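Side-chain contacts in protein translation elongation factor 1A (Methanosarcina mazei, PDB 3WND), which probably acts in translation as a SelB/EF-Tu/aIF2 gamma-like elongation factor, whose GTP-bound form binds cysteinyl-tRNA(Cys): residues S36-L41 against F64-S69; K294-A299 against E316-D321. All coordinates share one frame; numbering follows the deposited sequence.

Contact 1: residues S36-L41 against F64-S69; sequences SLAANL and FVDAHS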
ATOM      1  N   SER A  36      -4.923 -15.271   9.209  1.00 13.97           N
ATOM      2  CA  SER A  36      -4.961 -16.655   8.826  1.00 16.73           C
ATOM      3  C   SER A  36      -4.986 -16.806   7.345  1.00 16.26           C
ATOM      4  O   SER A  36      -4.428 -17.746   6.812  1.00 17.96           O
ATOM      5  CB  SER A  36      -6.244 -17.268   9.420  1.00 19.12           C
ATOM      6  OG  SER A  36      -6.078 -17.305  10.822  1.00 28.34           O
ATOM      7  N   LEU A  37      -5.607 -15.837   6.662  1.00 14.24           N
ATOM      8  CA  LEU A  37      -5.656 -15.974   5.174  1.00 13.40           C
ATOM      9  C   LEU A  37      -4.208 -15.750   4.612  1.00 13.73           C
ATOM     10  O   LEU A  37      -3.747 -16.539   3.747  1.00 13.49           O
ATOM     11  CB  LEU A  37      -6.653 -14.947   4.601  1.00 13.05           C
ATOM     12  CG  LEU A  37      -6.737 -14.897   3.034  1.00 13.34           C
ATOM     13  CD1 LEU A  37      -7.067 -16.235   2.476  1.00 16.55           C
ATOM     14  CD2 LEU A  37      -7.672 -13.752   2.577  1.00 13.91           C
ATOM     15  N   ALA A  38      -3.612 -14.614   5.020  1.00 14.89           N
ATOM     16  CA  ALA A  38      -2.259 -14.240   4.551  1.00 13.05           C
ATOM     17  C   ALA A  38      -1.328 -15.483   4.829  1.00 15.03           C
ATOM     18  O   ALA A  38      -0.553 -15.922   3.962  1.00 15.91           O
ATOM     19  CB  ALA A  38      -1.726 -12.982   5.293  1.00 14.46           C
ATOM     20  N   ALA A  39      -1.389 -16.003   6.074  1.00 12.82           N
ATOM     21  CA  ALA A  39      -0.476 -17.069   6.526  1.00 13.12           C
ATOM     22  C   ALA A  39      -0.643 -18.370   5.707  1.00 14.74           C
ATOM     23  O   ALA A  39       0.294 -19.153   5.607  1.00 19.69           O
ATOM     24  CB  ALA A  39      -0.691 -17.320   8.031  1.00 17.53           C
ATOM     25  N   ASN A  40      -1.839 -18.600   5.157  1.00 13.93           N
ATOM     26  CA  ASN A  40      -2.080 -19.772   4.313  1.00 16.00           C
ATOM     27  C   ASN A  40      -1.881 -19.519   2.850  1.00 16.31           C
ATOM     28  O   ASN A  40      -2.011 -20.439   2.018  1.00 16.22           O
ATOM     29  CB  ASN A  40      -3.511 -20.274   4.558  1.00 14.71           C
ATOM     30  CG  ASN A  40      -3.618 -21.103   5.866  1.00 15.66           C
ATOM     31  OD1 ASN A  40      -3.060 -22.192   5.945  1.00 16.65           O
ATOM     32  ND2 ASN A  40      -4.298 -20.599   6.880  1.00 18.41           N
ATOM     33  N   LEU A  41      -1.452 -18.284   2.499  1.00 16.16           N
ATOM     34  CA  LEU A  41      -1.184 -17.966   1.088  1.00 16.73           C
ATOM     35  C   LEU A  41       0.323 -17.903   0.787  1.00 16.64           C
ATOM     36  O   LEU A  41       0.704 -17.924  -0.400  1.00 19.01           O
ATOM     37  CB  LEU A  41      -1.805 -16.622   0.690  1.00 15.31           C
ATOM     38  CG  LEU A  41      -3.330 -16.664   0.616  1.00 14.32           C
ATOM     39  CD1 LEU A  41      -3.850 -15.333   0.273  1.00 15.07           C
ATOM     40  CD2 LEU A  41      -3.864 -17.667  -0.398  1.00 19.46           C
ATOM     41  N   PHE A  64       2.305 -11.371  -0.131  1.00 16.00           N
ATOM     42  CA  PHE A  64       1.056 -10.946   0.577  1.00 16.55           C
ATOM     43  C   PHE A  64       1.434 -10.206   1.813  1.00 19.07           C
ATOM     44  O   PHE A  64       2.144 -10.698   2.653  1.00 23.73           O
ATOM     45  CB  PHE A  64       0.187 -12.175   0.935  1.00 16.21           C
ATOM     46  CG  PHE A  64      -0.143 -13.002  -0.228  1.00 16.62           C
ATOM     47  CD1 PHE A  64       0.667 -14.075  -0.587  1.00 18.64           C
ATOM     48  CD2 PHE A  64      -1.264 -12.721  -0.957  1.00 16.80           C
ATOM     49  CE1 PHE A  64       0.354 -14.806  -1.720  1.00 18.42           C
ATOM     50  CE2 PHE A  64      -1.614 -13.512  -2.053  1.00 20.70           C
ATOM     51  CZ  PHE A  64      -0.782 -14.569  -2.430  1.00 21.66           C
ATOM     52  N   VAL A  65       0.927  -8.997   1.957  1.00 13.49           N
ATOM     53  CA  VAL A  65       1.340  -8.191   3.079  1.00 14.94           C
ATOM     54  C   VAL A  65       0.145  -8.096   3.998  1.00 18.84           C
ATOM     55  O   VAL A  65      -0.946  -7.569   3.635  1.00 19.55           O
ATOM     56  CB  VAL A  65       1.724  -6.798   2.565  1.00 18.74           C
ATOM     57  CG1 VAL A  65       2.144  -5.964   3.750  1.00 22.97           C
ATOM     58  CG2 VAL A  65       2.778  -6.961   1.493  1.00 22.34           C
ATOM     59  N   ASP A  66       0.337  -8.652   5.189  1.00 19.06           N
ATOM     60  CA  ASP A  66      -0.683  -8.578   6.227  1.00 18.18           C
ATOM     61  C   ASP A  66      -0.479  -7.321   7.028  1.00 17.19           C
ATOM     62  O   ASP A  66       0.615  -7.140   7.672  1.00 18.17           O
ATOM     63  CB  ASP A  66      -0.560  -9.825   7.121  1.00 17.18           C
ATOM     64  CG  ASP A  66      -1.517  -9.803   8.390  1.00 20.95           C
ATOM     65  OD1 ASP A  66      -2.443  -8.982   8.512  1.00 20.51           O
ATOM     66  OD2 ASP A  66      -1.309 -10.702   9.247  1.00 19.68           O
ATOM     67  N   ALA A  67      -1.470  -6.398   6.938  1.00 16.80           N
ATOM     68  CA  ALA A  67      -1.360  -5.155   7.768  1.00 15.97           C
ATOM     69  C   ALA A  67      -1.795  -5.418   9.225  1.00 18.41           C
ATOM     70  O   ALA A  67      -2.879  -4.954   9.709  1.00 21.12           O
ATOM     71  CB  ALA A  67      -2.270  -4.054   7.129  1.00 19.71           C
ATOM     72  N   HIS A  68      -1.006  -6.230   9.923  1.00 19.95           N
ATOM     73  CA  HIS A  68      -1.483  -6.762  11.209  1.00 21.23           C
ATOM     74  C   HIS A  68      -1.592  -5.789  12.321  1.00 21.49           C
ATOM     75  O   HIS A  68      -2.211  -6.131  13.332  1.00 24.03           O
ATOM     76  CB  HIS A  68      -0.666  -8.020  11.629  1.00 22.45           C
ATOM     77  CG  HIS A  68       0.766  -7.693  11.997  1.00 22.20           C
ATOM     78  ND1 HIS A  68       1.850  -7.894  11.137  1.00 30.92           N
ATOM     79  CD2 HIS A  68       1.252  -6.987  13.056  1.00 22.37           C
ATOM     80  CE1 HIS A  68       2.951  -7.451  11.709  1.00 23.87           C
ATOM     81  NE2 HIS A  68       2.624  -6.915  12.898  1.00 31.04           N
ATOM     82  N   SER A  69      -0.985  -4.592  12.168  1.00 19.13           N
ATOM     83  CA  SER A  69      -1.054  -3.540  13.172  1.00 18.84           C
ATOM     84  C   SER A  69      -2.172  -2.542  12.934  1.00 17.89           C
ATOM     85  O   SER A  69      -2.305  -1.620  13.652  1.00 22.72           O
ATOM     86  CB  SER A  69       0.313  -2.807  13.453  1.00 20.45           C
ATOM     87  OG  SER A  69       1.294  -3.760  13.655  1.00 26.76           O
TER
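The carbonyl oxygen of L41 accepts a hydrogen bond from N55 ND2 and also lies 3.4 Å from F64 CE1, where segment 36-41 packs on strand 61-66. This is the nucleotide-binding core of a P-loop GTPase domain: S36 belongs to a GDP site seen for this protein. L41 and F64 carry the contact, their side chains crossing at about a right angle. L41 CB sits over the middle of the ring, 3.7 Å from the F64 centroid and 13° off the normal, a CH-pi contact. With L41 CG anti to its carbonyl carbon (chi1 -71°) and the chain then extended, CD1 runs on across the same face to within 3.7 Å of F64 CE2. A serine in place of F64 would probably leave CB and CD1 of L41 without their aromatic support and open a gap beside L41. Farther along, A38 CB meets D66 CB at 3.8 Å. The D66 carboxylate reaches past this point to T35, OD2 bonding OG1, consistent with the aspartate-to-P-loop link of GTPases. No hydrogen bond joins the two segments. Within 36-41, S36 O is gripped from opposite faces of its plane by N40 N at 3.2 Å and by N40 ND2 at 2.9 Å, the latter with an N-H...O angle of 144°.

Contact 2: residues K294-A299 against E316-D321; sequences KKIEPA and EKILVD
With CG1 anti to its own carbonyl carbon (chi1 -51°) and CD1 extended beyond it (chi2 179°), I318 pushes a single methyl against I296-P298. I318 CD1 lies 3.3 Å from I296 O. The same I318 CD1 is 3.8 Å from E297 C, and P298 CD approaches I318 CD1 to 3.7 Å, so one methyl group meets three consecutive residues. The proline is met at its CD corner, the two side chains crossing at about a right angle, while I296 adds a looser apolar approach, CG2 to I318 CD1 at 4.2 Å. Segment 294-299 has no regular strand, no hydrogen bond crosses between the segments, and I318 CD1 is the strand-side atom in each of these approaches: the evidence is for packing by one side chain and not strand pairing. I296 is backbone-bonded to A328 and I318 to V325, so both segments border the chain around V325 and A328. I318 also touches V325, A328 and L336, which places it among apolar groups. Where the backbones come nearest, the CA atoms of P298 and E316 stand 5.6 Å apart, and A299 is backbone-bonded to V315. At that end E316 and K317 both face E337, a classic beta bulge between antiparallel strands 309-320 and 333-340 of the C-terminal beta domain, which probably corresponds to domain III of SelB-like factors.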
ATOM      1  N   LYS A 294     -14.612  15.451   9.854  1.00 18.01           N
ATOM      2  CA  LYS A 294     -14.951  16.765  10.536  1.00 17.73           C
ATOM      3  C   LYS A 294     -14.449  17.871   9.662  1.00 18.70           C
ATOM      4  O   LYS A 294     -13.412  17.693   8.983  1.00 19.45           O
ATOM      5  CB  LYS A 294     -14.165  16.843  11.914  1.00 23.34           C
ATOM      6  CG  LYS A 294     -14.797  16.333  13.198  1.00 34.87           C
ATOM      7  CD  LYS A 294     -16.081  17.028  13.648  1.00 41.51           C
ATOM      8  CE  LYS A 294     -16.143  17.431  15.129  1.00 39.66           C
ATOM      9  NZ  LYS A 294     -17.505  17.218  15.834  1.00 28.07           N
ATOM     10  N   LYS A 295     -15.125  19.015   9.669  1.00 21.72           N
ATOM     11  CA  LYS A 295     -14.591  20.152   8.948  1.00 23.16           C
ATOM     12  C   LYS A 295     -13.158  20.445   9.411  1.00 21.60           C
ATOM     13  O   LYS A 295     -12.816  20.323  10.601  1.00 21.83           O
ATOM     14  CB  LYS A 295     -15.487  21.409   9.149  1.00 23.52           C
ATOM     15  CG  LYS A 295     -15.453  22.017  10.530  1.00 29.90           C
ATOM     16  CD  LYS A 295     -16.626  23.060  10.731  1.00 34.93           C
ATOM     17  CE  LYS A 295     -16.120  24.248  11.490  1.00 40.37           C
ATOM     18  NZ  LYS A 295     -17.190  25.033  12.171  1.00 38.45           N
ATOM     19  N   ILE A 296     -12.324  20.797   8.440  1.00 20.40           N
ATOM     20  CA  ILE A 296     -10.911  21.115   8.680  1.00 23.45           C
ATOM     21  C   ILE A 296     -10.774  22.608   8.931  1.00 24.66           C
ATOM     22  O   ILE A 296     -11.389  23.411   8.202  1.00 23.75           O
ATOM     23  CB  ILE A 296     -10.038  20.688   7.455  1.00 20.43           C
ATOM     24  CG1 ILE A 296     -10.207  19.172   7.272  1.00 20.36           C
ATOM     25  CG2 ILE A 296      -8.547  21.044   7.696  1.00 22.00           C
ATOM     26  CD1 ILE A 296      -9.384  18.661   6.115  1.00 23.67           C
ATOM     27  N   GLU A 297      -9.967  22.974   9.950  1.00 29.33           N
ATOM     28  CA  GLU A 297      -9.877  24.371  10.379  1.00 27.10           C
ATOM     29  C   GLU A 297      -8.413  24.717  10.442  1.00 30.88           C
ATOM     30  O   GLU A 297      -7.576  23.817  10.654  1.00 27.95           O
ATOM     31  CB  GLU A 297     -10.501  24.585  11.766  1.00 30.06           C
ATOM     32  CG  GLU A 297     -12.019  24.567  11.650  1.00 35.15           C
ATOM     33  CD  GLU A 297     -12.755  24.751  12.961  1.00 37.15           C
ATOM     34  OE1 GLU A 297     -13.330  25.825  13.148  1.00 47.36           O
ATOM     35  OE2 GLU A 297     -12.747  23.825  13.778  1.00 51.70           O
ATOM     36  N   PRO A 298      -8.090  26.017  10.230  1.00 34.34           N
ATOM     37  CA  PRO A 298      -6.685  26.483  10.405  1.00 28.88           C
ATOM     38  C   PRO A 298      -6.236  26.174  11.788  1.00 30.47           C
ATOM     39  O   PRO A 298      -7.071  26.104  12.736  1.00 34.15           O
ATOM     40  CB  PRO A 298      -6.712  28.028  10.158  1.00 36.26           C
ATOM     41  CG  PRO A 298      -8.084  28.329   9.709  1.00 41.64           C
ATOM     42  CD  PRO A 298      -9.006  27.099   9.830  1.00 32.82           C
ATOM     43  N   ALA A 299      -4.907  26.008  11.883  1.00 35.48           N
ATOM     44  CA  ALA A 299      -4.148  25.719  13.091  1.00 38.34           C
ATOM     45  C   ALA A 299      -4.434  24.377  13.712  1.00 33.59           C
ATOM     46  O   ALA A 299      -3.912  24.083  14.796  1.00 55.06           O
ATOM     47  CB  ALA A 299      -4.315  26.827  14.108  1.00 35.62           C
ATOM     48  N   GLU A 316      -1.940  25.430   8.016  1.00 23.13           N
ATOM     49  CA  GLU A 316      -1.564  26.808   8.170  1.00 24.12           C
ATOM     50  C   GLU A 316      -2.575  27.755   7.499  1.00 22.61           C
ATOM     51  O   GLU A 316      -2.817  28.839   7.973  1.00 29.08           O
ATOM     52  CB  GLU A 316      -0.172  27.002   7.560  1.00 27.30           C
ATOM     53  CG  GLU A 316       0.927  26.198   8.262  1.00 29.10           C
ATOM     54  CD  GLU A 316       1.348  26.774   9.607  1.00 38.63           C
ATOM     55  OE1 GLU A 316       1.010  27.903   9.920  1.00 47.26           O
ATOM     56  OE2 GLU A 316       2.075  26.069  10.334  1.00 48.61           O
ATOM     57  N   LYS A 317      -3.151  27.293   6.357  1.00 21.69           N
ATOM     58  CA  LYS A 317      -4.032  28.112   5.575  1.00 22.49           C
ATOM     59  C   LYS A 317      -4.891  27.222   4.730  1.00 27.41           C
ATOM     60  O   LYS A 317      -4.450  26.146   4.265  1.00 27.42           O
ATOM     61  CB  LYS A 317      -3.254  29.150   4.670  1.00 22.19           C
ATOM     62  CG  LYS A 317      -4.207  30.266   4.120  1.00 33.26           C
ATOM     63  CD  LYS A 317      -3.631  31.124   2.973  1.00 42.95           C
ATOM     64  CE  LYS A 317      -2.552  32.077   3.452  1.00 37.33           C
ATOM     65  NZ  LYS A 317      -2.184  32.981   2.327  1.00 38.60           N
ATOM     66  N   ILE A 318      -6.162  27.631   4.606  1.00 20.31           N
ATOM     67  CA  ILE A 318      -7.122  26.948   3.771  1.00 25.02           C
ATOM     68  C   ILE A 318      -7.599  27.948   2.729  1.00 26.57           C
ATOM     69  O   ILE A 318      -8.021  29.057   3.068  1.00 26.55           O
ATOM     70  CB  ILE A 318      -8.372  26.447   4.597  1.00 21.89           C
ATOM     71  CG1 ILE A 318      -7.888  25.658   5.800  1.00 23.59           C
ATOM     72  CG2 ILE A 318      -9.296  25.660   3.662  1.00 22.70           C
ATOM     73  CD1 ILE A 318      -8.979  25.117   6.729  1.00 23.54           C
ATOM     74  N   LEU A 319      -7.501  27.547   1.455  1.00 24.16           N
ATOM     75  CA  LEU A 319      -8.031  28.331   0.344  1.00 26.71           C
ATOM     76  C   LEU A 319      -9.064  27.584  -0.458  1.00 35.42           C
ATOM     77  O   LEU A 319      -8.953  26.360  -0.695  1.00 33.98           O
ATOM     78  CB  LEU A 319      -6.901  28.805  -0.575  1.00 30.30           C
ATOM     79  CG  LEU A 319      -5.734  29.465   0.187  1.00 36.78           C
ATOM     80  CD1 LEU A 319      -4.560  28.515   0.393  1.00 37.37           C
ATOM     81  CD2 LEU A 319      -5.232  30.799  -0.416  1.00 39.41           C
ATOM     82  N   VAL A 320     -10.089  28.336  -0.874  1.00 37.09           N
ATOM     83  CA  VAL A 320     -11.046  27.866  -1.863  1.00 41.82           C
ATOM     84  C   VAL A 320     -11.081  28.960  -2.924  1.00 53.26           C
ATOM     85  O   VAL A 320     -11.284  30.152  -2.584  1.00 55.85           O
ATOM     86  CB  VAL A 320     -12.406  27.679  -1.233  1.00 36.40           C
ATOM     87  CG1 VAL A 320     -13.330  27.036  -2.222  1.00 49.09           C
ATOM     88  CG2 VAL A 320     -12.311  26.696  -0.104  1.00 32.33           C
ATOM     89  N   ASP A 321     -10.811  28.584  -4.171  1.00 51.98           N
ATOM     90  CA  ASP A 321     -10.751  29.514  -5.337  1.00 64.12           C
ATOM     91  C   ASP A 321      -9.733  30.626  -5.135  1.00 59.95           C
ATOM     92  O   ASP A 321      -9.999  31.810  -5.426  1.00 88.93           O
ATOM     93  CB  ASP A 321     -12.105  30.148  -5.651  1.00 54.25           C
ATOM     94  CG  ASP A 321     -13.215  29.126  -5.866  1.00 69.33           C
ATOM     95  OD1 ASP A 321     -13.020  27.944  -5.879  1.00 85.97           O
ATOM     96  OD2 ASP A 321     -14.370  29.594  -5.983  1.00 95.81           O
TER

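In the fold
Contact 1 and contact 2 follow each other along the chain, the first closing before the second opens, and they belong to different domains on opposite sides of the chain's centre. Their centres are 38 Å apart and their nearest atoms about 21 Å, so neither touches the other. Contact 1, with its centre 14 Å from that of the chain, adjoins the GDP site: it contains S36, and the side chain of D66 is about 3 Å from that of T35 and about 4 Å from that of R34, although no nucleotide is bound in this model. Contact 2, 27 Å from the chain centre, is packing within the C-terminal beta domain, away from the nucleotide site.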